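PDB 5VOL: putative esterase from Bacteroides intestinalis DSM 17393, which acts as a ferulic acid esterase of carbohydrate esterase family 1, active on arabinoxylan, and binds calcium ions. Local coordinates for residues C[144-149]-C[193-198]; C[156-161]-C[265-270]; C[160-165]-C[259-264]; C[214-219]-C[244-249]; C[221-226]-C[250-255]. All coordinates share one frame; numbering follows the deposited sequence.

Contact 1: C[144-149]-C[193-198]; sequences GATNYG and NSCVKY
N147 reaches from helix 140-151 toward the start of helix 195-200, and the atoms of its side chain meet C195, N193 and Y198 in turn. CB lies 3.9 Å from SG of C195. CG, anti to the backbone N (chi1 -165°), comes 3.7 Å from the backbone O of N193. At the tip the branches part: OD1 packs 3.5 Å from CB of N193, and ND2 approaches CD2 of Y198 obliquely at 4.3 Å. Within helix 140-151, OD1 accepts from R151 and ND2 gives to Q150. In the alpha/beta-hydrolase fold this helix follows the nucleophile elbow, here probably the turn around S139. One residue earlier, the methyl CG2 of T146 packs 3.6 Å from SG of C195, while T146 OG1 bonds back to G142 O. The incoming helix is N-capped by S194, whose OG accepts from K197 N at 3.1 Å, nearly straight at 177°.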
# COMPACT_ATOMS: atom_id res chain seq x y z
N GLY C 144 15.09 -11.44 -20.22
CA GLY C 144 15.89 -10.61 -21.10
C GLY C 144 16.55 -9.46 -20.34
O GLY C 144 17.74 -9.20 -20.49
N ALA C 145 15.76 -8.78 -19.52
CA ALA C 145 16.26 -7.66 -18.74
C ALA C 145 17.39 -8.11 -17.81
O ALA C 145 18.44 -7.49 -17.74
CB ALA C 145 15.11 -7.03 -17.95
N THR C 146 17.17 -9.21 -17.11
CA THR C 146 18.11 -9.70 -16.13
C THR C 146 19.43 -10.13 -16.78
O THR C 146 20.50 -9.74 -16.32
CB THR C 146 17.50 -10.87 -15.34
OG1 THR C 146 16.36 -10.40 -14.60
CG2 THR C 146 18.50 -11.46 -14.37
N ASN C 147 19.37 -10.92 -17.86
CA ASN C 147 20.60 -11.41 -18.48
C ASN C 147 21.35 -10.29 -19.21
O ASN C 147 22.57 -10.29 -19.24
CB ASN C 147 20.30 -12.59 -19.43
CG ASN C 147 21.56 -13.37 -19.81
OD1 ASN C 147 21.82 -13.60 -20.99
ND2 ASN C 147 22.36 -13.77 -18.82
N TYR C 148 20.63 -9.32 -19.75
CA TYR C 148 21.27 -8.13 -20.31
C TYR C 148 22.06 -7.40 -19.22
O TYR C 148 23.19 -6.94 -19.44
CB TYR C 148 20.26 -7.16 -20.91
CG TYR C 148 19.80 -7.42 -22.33
CD1 TYR C 148 20.06 -8.63 -22.98
CD2 TYR C 148 19.09 -6.45 -23.03
CE1 TYR C 148 19.62 -8.85 -24.31
CE2 TYR C 148 18.65 -6.65 -24.33
CZ TYR C 148 18.92 -7.84 -24.97
OH TYR C 148 18.45 -8.01 -26.26
N GLY C 149 21.45 -7.28 -18.04
CA GLY C 149 22.09 -6.60 -16.94
C GLY C 149 23.29 -7.40 -16.46
O GLY C 149 24.30 -6.84 -16.04
N ASN C 193 21.36 -19.31 -21.59
CA ASN C 193 21.59 -18.02 -20.95
C ASN C 193 20.87 -17.90 -19.60
O ASN C 193 20.46 -16.80 -19.20
CB ASN C 193 21.17 -16.89 -21.89
CG ASN C 193 22.13 -16.72 -23.05
OD1 ASN C 193 21.83 -17.08 -24.20
ND2 ASN C 193 23.30 -16.20 -22.76
N SER C 194 20.72 -19.03 -18.92
CA SER C 194 20.05 -19.09 -17.63
C SER C 194 20.55 -17.98 -16.70
O SER C 194 21.76 -17.80 -16.53
CB SER C 194 20.27 -20.45 -16.96
OG SER C 194 19.75 -20.46 -15.64
N CYS C 195 19.61 -17.22 -16.16
CA CYS C 195 19.96 -16.12 -15.26
C CYS C 195 20.44 -16.70 -13.95
O CYS C 195 21.32 -16.14 -13.31
CB CYS C 195 18.75 -15.20 -15.04
SG CYS C 195 18.26 -14.30 -16.53
N VAL C 196 19.85 -17.82 -13.56
CA VAL C 196 20.23 -18.52 -12.35
C VAL C 196 21.64 -19.07 -12.47
O VAL C 196 22.49 -18.78 -11.63
CB VAL C 196 19.25 -19.65 -12.04
CG1 VAL C 196 19.70 -20.41 -10.79
CG2 VAL C 196 17.83 -19.09 -11.86
N LYS C 197 21.90 -19.83 -13.53
CA LYS C 197 23.23 -20.42 -13.74
C LYS C 197 24.31 -19.35 -13.75
O LYS C 197 25.40 -19.55 -13.21
CB LYS C 197 23.29 -21.22 -15.05
CG LYS C 197 24.70 -21.69 -15.39
CD LYS C 197 24.77 -22.57 -16.64
CE LYS C 197 24.70 -21.73 -17.92
NZ LYS C 197 25.78 -20.68 -17.97
N TYR C 198 24.00 -18.20 -14.36
CA TYR C 198 24.97 -17.13 -14.49
C TYR C 198 25.50 -16.68 -13.13
O TYR C 198 26.69 -16.38 -12.98
CB TYR C 198 24.37 -15.94 -15.22
CG TYR C 198 25.42 -14.96 -15.68
CD1 TYR C 198 25.84 -13.93 -14.86
CD2 TYR C 198 25.99 -15.08 -16.94
CE1 TYR C 198 26.82 -13.04 -15.28
CE2 TYR C 198 26.96 -14.20 -17.37
CZ TYR C 198 27.37 -13.18 -16.53
OH TYR C 198 28.33 -12.29 -16.96

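Contact 2: C[156-161]-C[265-270]; sequences FCAVYA and LPFVTR
The ring of F267 makes the close part of this contact, presenting its CD2-CE2 side to three successive residues of strand 158-162. CE2 touches CB of A158 at 4.0 Å and the backbone O of V159 at 3.8 Å, and CD2 meets CD2 of Y160 at 3.8 Å. The last approach is to the edge of the tyrosine ring, near its plane. The CA-CB bond of F267 points toward the strand, and CG lies anti to the backbone N (chi1 166°). F216, on the next strand, meets the same phenylalanine edge-to-face. The short segments 158-161 and 265-270 run nearly antiparallel, at 166° with 8.9 Å between their axes, an outer helix packed on the largely parallel sheet of an alpha/beta hydrolase. Contact is looser at V268, which also packs on A134 and keeps CG1 4.4 Å from CB of A158. The outward side of the helix is partly exposed. There T269 OG1 bonds to L265 O, and R270 packs against G77 of a second subunit.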
# COMPACT_ATOMS: atom_id res chain seq x y z
N PHE C 156 24.03 -0.81 -17.79
CA PHE C 156 22.84 -0.59 -16.96
C PHE C 156 23.15 -0.38 -15.47
O PHE C 156 23.94 -1.12 -14.89
CB PHE C 156 21.88 -1.77 -17.10
CG PHE C 156 21.49 -2.05 -18.52
CD1 PHE C 156 20.51 -1.29 -19.14
CD2 PHE C 156 22.11 -3.06 -19.24
CE1 PHE C 156 20.15 -1.53 -20.46
CE2 PHE C 156 21.75 -3.31 -20.56
CZ PHE C 156 20.77 -2.55 -21.17
N CYS C 157 22.48 0.60 -14.86
CA CYS C 157 22.65 0.83 -13.43
C CYS C 157 21.65 0.03 -12.60
O CYS C 157 21.89 -0.22 -11.41
CB CYS C 157 22.50 2.33 -13.10
SG CYS C 157 20.86 3.03 -13.41
N ALA C 158 20.55 -0.39 -13.22
CA ALA C 158 19.46 -1.04 -12.49
C ALA C 158 18.65 -2.00 -13.36
O ALA C 158 18.38 -1.71 -14.52
CB ALA C 158 18.54 0.03 -11.89
N VAL C 159 18.22 -3.11 -12.76
CA VAL C 159 17.35 -4.09 -13.40
C VAL C 159 16.12 -4.36 -12.53
O VAL C 159 16.25 -4.66 -11.34
CB VAL C 159 18.08 -5.43 -13.64
CG1 VAL C 159 17.12 -6.48 -14.24
CG2 VAL C 159 19.29 -5.23 -14.56
N TYR C 160 14.93 -4.27 -13.12
CA TYR C 160 13.70 -4.62 -12.41
C TYR C 160 13.04 -5.78 -13.17
O TYR C 160 12.50 -5.59 -14.25
CB TYR C 160 12.73 -3.44 -12.33
CG TYR C 160 11.58 -3.64 -11.37
CD1 TYR C 160 10.51 -4.48 -11.69
CD2 TYR C 160 11.56 -3.00 -10.13
CE1 TYR C 160 9.45 -4.67 -10.79
CE2 TYR C 160 10.51 -3.18 -9.23
CZ TYR C 160 9.46 -4.01 -9.57
OH TYR C 160 8.43 -4.18 -8.67
N ALA C 161 13.08 -6.97 -12.59
CA ALA C 161 12.62 -8.19 -13.23
C ALA C 161 11.23 -8.60 -12.73
O ALA C 161 11.10 -8.96 -11.57
CB ALA C 161 13.62 -9.30 -12.97
N LEU C 265 9.14 2.19 -11.43
CA LEU C 265 9.49 3.53 -11.87
C LEU C 265 10.15 4.38 -10.77
O LEU C 265 11.18 5.04 -11.02
CB LEU C 265 8.26 4.23 -12.44
CG LEU C 265 7.77 3.52 -13.73
CD1 LEU C 265 6.45 4.13 -14.19
CD2 LEU C 265 8.84 3.60 -14.84
N PRO C 266 9.61 4.33 -9.54
CA PRO C 266 10.35 5.04 -8.46
C PRO C 266 11.71 4.41 -8.16
O PRO C 266 12.65 5.12 -7.80
CB PRO C 266 9.41 4.92 -7.24
CG PRO C 266 8.03 4.82 -7.84
CD PRO C 266 8.24 3.98 -9.13
N PHE C 267 11.81 3.09 -8.29
CA PHE C 267 13.05 2.37 -8.05
C PHE C 267 14.18 2.83 -8.98
O PHE C 267 15.24 3.21 -8.51
CB PHE C 267 12.83 0.86 -8.20
CG PHE C 267 14.10 0.05 -8.31
CD1 PHE C 267 14.94 -0.12 -7.22
CD2 PHE C 267 14.43 -0.57 -9.51
CE1 PHE C 267 16.11 -0.87 -7.32
CE2 PHE C 267 15.60 -1.34 -9.62
CZ PHE C 267 16.44 -1.49 -8.52
N VAL C 268 13.96 2.79 -10.30
CA VAL C 268 15.04 3.22 -11.20
C VAL C 268 15.32 4.71 -11.02
O VAL C 268 16.47 5.15 -11.15
CB VAL C 268 14.72 2.90 -12.69
CG1 VAL C 268 14.50 1.40 -12.86
CG2 VAL C 268 13.50 3.65 -13.17
N THR C 269 14.29 5.49 -10.71
CA THR C 269 14.49 6.91 -10.47
C THR C 269 15.48 7.13 -9.32
O THR C 269 16.35 7.99 -9.40
CB THR C 269 13.17 7.62 -10.17
OG1 THR C 269 12.39 7.66 -11.37
CG2 THR C 269 13.39 9.06 -9.67
N ARG C 270 15.35 6.33 -8.27
CA ARG C 270 16.30 6.37 -7.16
C ARG C 270 17.72 6.06 -7.62
O ARG C 270 18.66 6.76 -7.26
CB ARG C 270 15.89 5.39 -6.06
CG ARG C 270 14.78 5.92 -5.17
CD ARG C 270 14.57 5.07 -3.95
NE ARG C 270 14.12 3.71 -4.22
CZ ARG C 270 12.85 3.35 -4.35
NH1 ARG C 270 11.89 4.26 -4.27
NH2 ARG C 270 12.54 2.09 -4.56

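Contact 3: C[160-165]-C[259-264]; sequences YAMSAL and SALYQC
C264 sits over the face of the Y160 ring, its CB 3.6 Å from the ring centroid and only 9° off the normal, a CH-pi contact. SG stands obliquely 4.2 Å from the same centroid, a cysteine sulfur-aromatic contact, and also packs against CB of the tyrosine. F216 stacks on the opposite face, so the ring lies between a helix residue and an aromatic from the neighbouring strand. Q263 comes in at the hydroxyl: its NE2 donates to Y160 OH at 3.0 Å, with a bent N-H...O angle of 141° and the ring and amide planes 46° apart. The same hydroxyl bonds to D218. These residues join strand 158-162, an inner strand of the alpha/beta-hydrolase sheet, to helix 254-271, which runs alongside it, nearly antiparallel. M162 also reaches A260. Its chain is extended beyond CG, with CG near the plane of the Y160 ring at its edge, SD 3.8 Å from CB of A260, and CE 4.3 Å from CB of C264.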
# COMPACT_ATOMS: atom_id res chain seq x y z
N TYR C 160 14.93 -4.27 -13.12
CA TYR C 160 13.70 -4.62 -12.41
C TYR C 160 13.04 -5.78 -13.17
O TYR C 160 12.50 -5.59 -14.25
CB TYR C 160 12.73 -3.44 -12.33
CG TYR C 160 11.58 -3.64 -11.37
CD1 TYR C 160 10.51 -4.48 -11.69
CD2 TYR C 160 11.56 -3.00 -10.13
CE1 TYR C 160 9.45 -4.67 -10.79
CE2 TYR C 160 10.51 -3.18 -9.23
CZ TYR C 160 9.46 -4.01 -9.57
OH TYR C 160 8.43 -4.18 -8.67
N ALA C 161 13.08 -6.97 -12.59
CA ALA C 161 12.62 -8.19 -13.23
C ALA C 161 11.23 -8.60 -12.73
O ALA C 161 11.10 -8.96 -11.57
CB ALA C 161 13.62 -9.30 -12.97
N MET C 162 10.21 -8.57 -13.60
CA MET C 162 8.83 -8.93 -13.20
C MET C 162 8.45 -10.32 -13.67
O MET C 162 8.50 -10.58 -14.87
CB MET C 162 7.80 -7.96 -13.79
CG MET C 162 8.12 -6.48 -13.66
SD MET C 162 6.99 -5.57 -14.72
CE MET C 162 7.61 -3.92 -14.47
N SER C 163 8.05 -11.19 -12.73
CA SER C 163 7.59 -12.53 -13.06
C SER C 163 8.52 -13.18 -14.08
O SER C 163 8.06 -13.73 -15.09
CB SER C 163 6.17 -12.48 -13.61
OG SER C 163 5.33 -11.62 -12.86
N ALA C 164 9.82 -13.08 -13.83
CA ALA C 164 10.82 -13.21 -14.89
C ALA C 164 11.06 -14.65 -15.31
O ALA C 164 11.00 -15.56 -14.49
CB ALA C 164 12.14 -12.58 -14.45
N LEU C 165 11.33 -14.85 -16.59
CA LEU C 165 11.77 -16.16 -17.08
C LEU C 165 13.26 -16.30 -16.82
O LEU C 165 14.08 -16.14 -17.73
CB LEU C 165 11.45 -16.31 -18.56
CG LEU C 165 11.75 -17.65 -19.25
CD1 LEU C 165 10.80 -18.74 -18.73
CD2 LEU C 165 11.63 -17.50 -20.77
N SER C 259 0.73 -3.05 -11.73
CA SER C 259 1.00 -2.62 -10.37
C SER C 259 2.52 -2.62 -10.09
O SER C 259 3.00 -1.81 -9.31
CB SER C 259 0.25 -3.51 -9.36
OG SER C 259 0.71 -4.85 -9.42
N ALA C 260 3.27 -3.49 -10.78
CA ALA C 260 4.72 -3.52 -10.64
C ALA C 260 5.36 -2.19 -11.05
O ALA C 260 6.38 -1.78 -10.50
CB ALA C 260 5.32 -4.69 -11.47
N LEU C 261 4.76 -1.51 -12.03
CA LEU C 261 5.27 -0.21 -12.46
C LEU C 261 5.38 0.79 -11.34
O LEU C 261 6.27 1.63 -11.34
CB LEU C 261 4.38 0.38 -13.55
CG LEU C 261 4.61 -0.13 -14.96
CD1 LEU C 261 3.63 0.58 -15.88
CD2 LEU C 261 6.05 0.16 -15.39
N TYR C 262 4.44 0.73 -10.39
CA TYR C 262 4.42 1.66 -9.28
C TYR C 262 5.59 1.44 -8.32
O TYR C 262 5.93 2.32 -7.54
CB TYR C 262 3.07 1.57 -8.53
CG TYR C 262 1.97 2.35 -9.22
CD1 TYR C 262 1.78 3.69 -8.94
CD2 TYR C 262 1.12 1.75 -10.16
CE1 TYR C 262 0.79 4.43 -9.55
CE2 TYR C 262 0.12 2.48 -10.79
CZ TYR C 262 -0.03 3.82 -10.47
OH TYR C 262 -1.01 4.59 -11.06
N GLN C 263 6.22 0.27 -8.40
CA GLN C 263 7.47 0.06 -7.66
C GLN C 263 8.69 0.27 -8.55
O GLN C 263 9.72 0.82 -8.12
CB GLN C 263 7.48 -1.35 -7.06
CG GLN C 263 6.53 -1.48 -5.88
CD GLN C 263 5.94 -2.87 -5.72
OE1 GLN C 263 4.89 -3.02 -5.08
NE2 GLN C 263 6.61 -3.89 -6.27
N CYS C 264 8.56 -0.15 -9.81
CA CYS C 264 9.67 -0.09 -10.76
C CYS C 264 10.09 1.33 -11.10
O CYS C 264 11.27 1.65 -11.07
CB CYS C 264 9.29 -0.82 -12.06
SG CYS C 264 10.57 -0.77 -13.34

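Contact 4: C[214-219]-C[244-249]; sequences AWFVDC and QFRVRD. With CA (calcium ion), chain B; CA (calcium ion), chain Q.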
# COMPACT_ATOMS: atom_id res chain seq x y z
N ALA C 214 21.99 -2.38 -9.51
CA ALA C 214 20.92 -2.51 -8.53
C ALA C 214 19.87 -3.47 -9.08
O ALA C 214 19.43 -3.30 -10.21
CB ALA C 214 20.28 -1.15 -8.24
N TRP C 215 19.47 -4.45 -8.27
CA TRP C 215 18.53 -5.50 -8.71
C TRP C 215 17.23 -5.52 -7.90
O TRP C 215 17.25 -5.40 -6.68
CB TRP C 215 19.19 -6.88 -8.61
CG TRP C 215 20.53 -6.97 -9.26
CD1 TRP C 215 21.74 -6.66 -8.71
CD2 TRP C 215 20.82 -7.45 -10.59
NE1 TRP C 215 22.75 -6.91 -9.60
CE2 TRP C 215 22.22 -7.39 -10.77
CE3 TRP C 215 20.03 -7.92 -11.64
CZ2 TRP C 215 22.85 -7.77 -11.96
CZ3 TRP C 215 20.66 -8.31 -12.84
CH2 TRP C 215 22.06 -8.22 -12.98
N PHE C 216 16.11 -5.69 -8.59
CA PHE C 216 14.80 -5.80 -7.94
C PHE C 216 14.04 -6.95 -8.61
O PHE C 216 13.82 -6.92 -9.82
CB PHE C 216 14.03 -4.48 -8.06
CG PHE C 216 12.95 -4.27 -7.02
CD1 PHE C 216 11.85 -5.12 -6.95
CD2 PHE C 216 13.02 -3.20 -6.14
CE1 PHE C 216 10.84 -4.92 -6.01
CE2 PHE C 216 12.03 -2.98 -5.19
CZ PHE C 216 10.93 -3.85 -5.11
N VAL C 217 13.68 -7.97 -7.83
CA VAL C 217 12.95 -9.12 -8.34
C VAL C 217 11.55 -9.19 -7.73
O VAL C 217 11.39 -9.19 -6.51
CB VAL C 217 13.72 -10.42 -8.06
CG1 VAL C 217 12.91 -11.64 -8.48
CG2 VAL C 217 15.08 -10.36 -8.78
N ASP C 218 10.54 -9.25 -8.59
CA ASP C 218 9.14 -9.10 -8.18
C ASP C 218 8.28 -10.17 -8.87
O ASP C 218 8.14 -10.13 -10.08
CB ASP C 218 8.66 -7.69 -8.57
CG ASP C 218 7.26 -7.37 -8.11
OD1 ASP C 218 6.68 -8.10 -7.27
OD2 ASP C 218 6.74 -6.34 -8.58
N CYS C 219 7.73 -11.12 -8.10
CA CYS C 219 7.02 -12.28 -8.67
C CYS C 219 5.92 -12.80 -7.73
O CYS C 219 6.15 -12.94 -6.53
CB CYS C 219 8.00 -13.41 -8.99
SG CYS C 219 7.26 -14.85 -9.85
N GLN C 244 16.71 -6.77 -4.04
CA GLN C 244 15.40 -6.77 -3.41
C GLN C 244 14.55 -7.89 -3.99
O GLN C 244 14.60 -8.14 -5.20
CB GLN C 244 14.67 -5.43 -3.60
CG GLN C 244 15.38 -4.22 -3.01
CD GLN C 244 15.59 -4.34 -1.50
OE1 GLN C 244 14.71 -4.82 -0.79
NE2 GLN C 244 16.76 -3.92 -1.02
N PHE C 245 13.77 -8.55 -3.15
CA PHE C 245 12.87 -9.62 -3.60
C PHE C 245 11.48 -9.35 -3.01
O PHE C 245 11.36 -9.13 -1.81
CB PHE C 245 13.41 -10.99 -3.16
CG PHE C 245 12.63 -12.18 -3.70
CD1 PHE C 245 12.20 -12.21 -5.01
CD2 PHE C 245 12.34 -13.27 -2.88
CE1 PHE C 245 11.48 -13.31 -5.51
CE2 PHE C 245 11.64 -14.38 -3.37
CZ PHE C 245 11.20 -14.40 -4.68
N ARG C 246 10.46 -9.30 -3.86
CA ARG C 246 9.08 -9.22 -3.39
C ARG C 246 8.25 -10.33 -3.97
O ARG C 246 8.30 -10.58 -5.16
CB ARG C 246 8.43 -7.87 -3.75
CG ARG C 246 9.26 -6.64 -3.36
CD ARG C 246 9.23 -6.32 -1.86
NE ARG C 246 10.04 -5.13 -1.63
CZ ARG C 246 11.34 -5.16 -1.33
NH1 ARG C 246 11.96 -6.32 -1.16
NH2 ARG C 246 12.01 -4.02 -1.18
N VAL C 247 7.46 -10.98 -3.12
CA VAL C 247 6.46 -11.91 -3.60
C VAL C 247 5.14 -11.31 -3.16
O VAL C 247 4.85 -11.28 -1.96
CB VAL C 247 6.65 -13.32 -3.03
CG1 VAL C 247 5.51 -14.25 -3.48
CG2 VAL C 247 8.04 -13.88 -3.41
N ARG C 248 4.39 -10.76 -4.11
CA ARG C 248 3.09 -10.17 -3.82
C ARG C 248 1.98 -11.13 -4.21
O ARG C 248 2.24 -12.15 -4.84
CB ARG C 248 2.95 -8.84 -4.55
CG ARG C 248 4.08 -7.87 -4.20
CD ARG C 248 3.91 -6.54 -4.91
NE ARG C 248 4.24 -6.58 -6.33
CZ ARG C 248 3.37 -6.38 -7.32
NH1 ARG C 248 2.09 -6.15 -7.06
NH2 ARG C 248 3.79 -6.40 -8.58
N ASP C 249 0.74 -10.82 -3.82
CA ASP C 249 -0.40 -11.62 -4.26
C ASP C 249 -0.54 -11.58 -5.80
O ASP C 249 -0.51 -10.51 -6.40
CB ASP C 249 -1.69 -11.13 -3.61
CG ASP C 249 -2.87 -12.09 -3.83
OD1 ASP C 249 -2.65 -13.32 -3.93
OD2 ASP C 249 -4.01 -11.61 -3.91
CA CA B . 15.04 -6.14 1.23
CA CA Q . -2.14 -15.59 -3.73
O HOH W 1 16.56 -4.38 2.12
O HOH W 2 -4.59 -15.75 -4.40
O HOH W 3 -2.20 -18.14 -3.09
O HOH W 4 17.13 -7.20 0.13
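Main-chain bonds pair strands 214-218 and 244-246 in parallel, with F216 beside Q244, V217 beside F245 and D218 beside R246. Q244 N bonds to W215 O, V217 N to Q244 O, R246 N to V217 O, and C219 N to R246 O. On one face of the sheet, CB of Q244 lies over the ring of F216 in a CH-pi contact, 3.9 Å from its centroid, and CG of R246 touches F216 CE1 at 3.5 Å. On the other, CG1 of V217 packs against CD1 of F245 at 3.6 Å. The charged pair is R248 and D218, whose CG lies anti to the backbone N (chi1 -176°): NE and NH2 grip the carboxylate side-on, NE to OD1 and NH2 to OD2 at 3.0 Å, planes 51° apart. D218 OD2 also accepts from Y160. Metal bonds come from both ends of 244-249. Q244 OE1, held end-on by NH1 and NH2 of R246, binds one calcium at 2.4 Å, and D249 OD1 another at 2.3 Å. Each ion is shared with the fourth subunit, so this last beta-alpha-beta unit of the alpha/beta-hydrolase sheet, through helix 226-238, carries calcium sites at a subunit interface.

Contact 5: C[221-226]-C[250-255]; sequences DDDFLL and GGHDWE. With CA (calcium ion), chain Q.
D221 OD1 serves a backbone amide and a metal at once: it accepts from G250 N at 3.1 Å and, with OD2, chelates the calcium ion. D222 OD2 binds the same calcium at 2.6 Å, while D222 N donates to G250 O. D249, together with Q244 of the fourth subunit and two waters, also binds this ion. Farther along, H252 ND1 donates to D223 OD2 at 2.8 Å, close to the ring plane and onto the syn lone pair, though the carboxylate is turned 75° from the imidazole. D223 CG is anti to the backbone N (chi1 -159°), and OD1 accepts from L225 N at 2.7 Å in an Asx turn, which fixes the rotation of the carboxylate. H252 NE2 bonds to S139 OG, so the arrangement is consistent with the Ser-His-Asp catalytic triad of alpha/beta hydrolases, acid and histidine coming from these two loops. F224 points CE1 over the centre of the H252 ring in a T-shaped pair, planes at 84°.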
# COMPACT_ATOMS: atom_id res chain seq x y z
N ASP C 221 2.81 -14.89 -5.76
CA ASP C 221 2.81 -16.16 -5.05
C ASP C 221 2.14 -17.28 -5.87
O ASP C 221 2.42 -18.46 -5.65
CB ASP C 221 2.16 -16.03 -3.65
CG ASP C 221 0.66 -15.73 -3.68
OD1 ASP C 221 0.14 -15.20 -4.68
OD2 ASP C 221 0.00 -16.01 -2.65
N ASP C 222 1.30 -16.92 -6.84
CA ASP C 222 0.62 -17.93 -7.64
C ASP C 222 1.21 -18.09 -9.05
O ASP C 222 0.60 -18.72 -9.91
CB ASP C 222 -0.88 -17.62 -7.75
CG ASP C 222 -1.54 -17.45 -6.39
OD1 ASP C 222 -1.35 -18.34 -5.52
OD2 ASP C 222 -2.22 -16.43 -6.19
N ASP C 223 2.39 -17.53 -9.27
CA ASP C 223 3.05 -17.58 -10.57
C ASP C 223 3.82 -18.89 -10.81
O ASP C 223 4.54 -19.35 -9.93
CB ASP C 223 4.02 -16.40 -10.70
CG ASP C 223 4.36 -16.08 -12.13
OD1 ASP C 223 4.99 -16.93 -12.80
OD2 ASP C 223 4.00 -14.98 -12.59
N PHE C 224 3.68 -19.46 -12.00
CA PHE C 224 4.40 -20.70 -12.33
C PHE C 224 5.91 -20.47 -12.42
O PHE C 224 6.68 -21.41 -12.37
CB PHE C 224 3.85 -21.32 -13.63
CG PHE C 224 4.34 -20.66 -14.89
CD1 PHE C 224 4.07 -19.33 -15.15
CD2 PHE C 224 5.04 -21.39 -15.85
CE1 PHE C 224 4.50 -18.72 -16.32
CE2 PHE C 224 5.48 -20.78 -17.02
CZ PHE C 224 5.21 -19.44 -17.26
N LEU C 225 6.33 -19.20 -12.51
CA LEU C 225 7.76 -18.89 -12.52
C LEU C 225 8.31 -18.50 -11.15
O LEU C 225 9.47 -18.10 -11.04
CB LEU C 225 8.06 -17.79 -13.54
CG LEU C 225 8.07 -18.24 -15.01
CD1 LEU C 225 8.15 -17.07 -15.98
CD2 LEU C 225 9.26 -19.18 -15.23
N LEU C 226 7.50 -18.62 -10.10
CA LEU C 226 7.95 -18.25 -8.75
C LEU C 226 9.18 -19.06 -8.33
O LEU C 226 10.15 -18.50 -7.82
CB LEU C 226 6.83 -18.44 -7.72
CG LEU C 226 7.24 -18.16 -6.26
CD1 LEU C 226 7.69 -16.72 -6.05
CD2 LEU C 226 6.12 -18.48 -5.28
N GLY C 250 -0.71 -12.74 -6.41
CA GLY C 250 -1.08 -12.77 -7.81
C GLY C 250 -0.33 -13.77 -8.67
O GLY C 250 0.56 -14.48 -8.21
N GLY C 251 -0.68 -13.80 -9.95
CA GLY C 251 -0.05 -14.71 -10.88
C GLY C 251 0.57 -14.03 -12.08
O GLY C 251 0.98 -12.87 -12.03
N HIS C 252 0.62 -14.77 -13.18
CA HIS C 252 1.29 -14.34 -14.40
C HIS C 252 0.30 -13.50 -15.17
O HIS C 252 -0.21 -13.94 -16.20
CB HIS C 252 1.75 -15.56 -15.23
CG HIS C 252 3.01 -15.35 -16.00
ND1 HIS C 252 4.23 -15.15 -15.38
CD2 HIS C 252 3.26 -15.33 -17.33
CE1 HIS C 252 5.17 -15.00 -16.30
NE2 HIS C 252 4.60 -15.12 -17.49
N ASP C 253 0.03 -12.28 -14.70
CA ASP C 253 -1.04 -11.50 -15.31
C ASP C 253 -0.77 -10.01 -15.29
O ASP C 253 0.14 -9.54 -14.60
CB ASP C 253 -2.37 -11.81 -14.60
CG ASP C 253 -2.33 -11.49 -13.11
OD1 ASP C 253 -2.14 -10.30 -12.77
OD2 ASP C 253 -2.48 -12.41 -12.28
N TRP C 254 -1.55 -9.26 -16.06
CA TRP C 254 -1.28 -7.85 -16.26
C TRP C 254 -1.63 -6.97 -15.06
O TRP C 254 -1.10 -5.86 -14.94
CB TRP C 254 -1.99 -7.34 -17.53
CG TRP C 254 -1.03 -7.46 -18.66
CD1 TRP C 254 -0.96 -8.47 -19.59
CD2 TRP C 254 0.08 -6.58 -18.95
NE1 TRP C 254 0.10 -8.25 -20.44
CE2 TRP C 254 0.75 -7.10 -20.06
CE3 TRP C 254 0.55 -5.39 -18.36
CZ2 TRP C 254 1.87 -6.48 -20.62
CZ3 TRP C 254 1.66 -4.76 -18.92
CH2 TRP C 254 2.31 -5.32 -20.04
N GLU C 255 -2.47 -7.45 -14.16
CA GLU C 255 -2.65 -6.68 -12.92
C GLU C 255 -1.34 -6.70 -12.15
O GLU C 255 -0.97 -5.71 -11.52
CB GLU C 255 -3.79 -7.22 -12.06
CG GLU C 255 -5.17 -6.78 -12.52
CD GLU C 255 -5.34 -5.27 -12.51
OE1 GLU C 255 -5.38 -4.65 -11.41
OE2 GLU C 255 -5.44 -4.67 -13.61
CA CA Q . -2.14 -15.59 -3.73
O HOH W 3 -2.20 -18.14 -3.09
O HOH W 5 3.74 -12.91 -10.97
O HOH W 2 -4.59 -15.75 -4.40

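Contacts 2 and 3 are successive turns of one helix laid along one strand, sharing Y160 and with centres 10 Å apart. Contact 4 continues the same sheet, centred about 7 Å from contact 3 and joined to it where Y160 OH meets D218 OD2 at 2.7 Å. Contact 5 gathers the loops that hold the probable triad residues D223 and H252. S163 of contact 3 packs on both, and an isopropanol, probably from the crystallisation liquor, lies about 4 Å from the H252 side chain. Contacts 4 and 5 together supply D249, D221 and D222 to one calcium. Contact 1, on the sheet's other helical layer, stays about 8 Å from contact 5 at the nearest atoms; its T146 packs against A161 and W215.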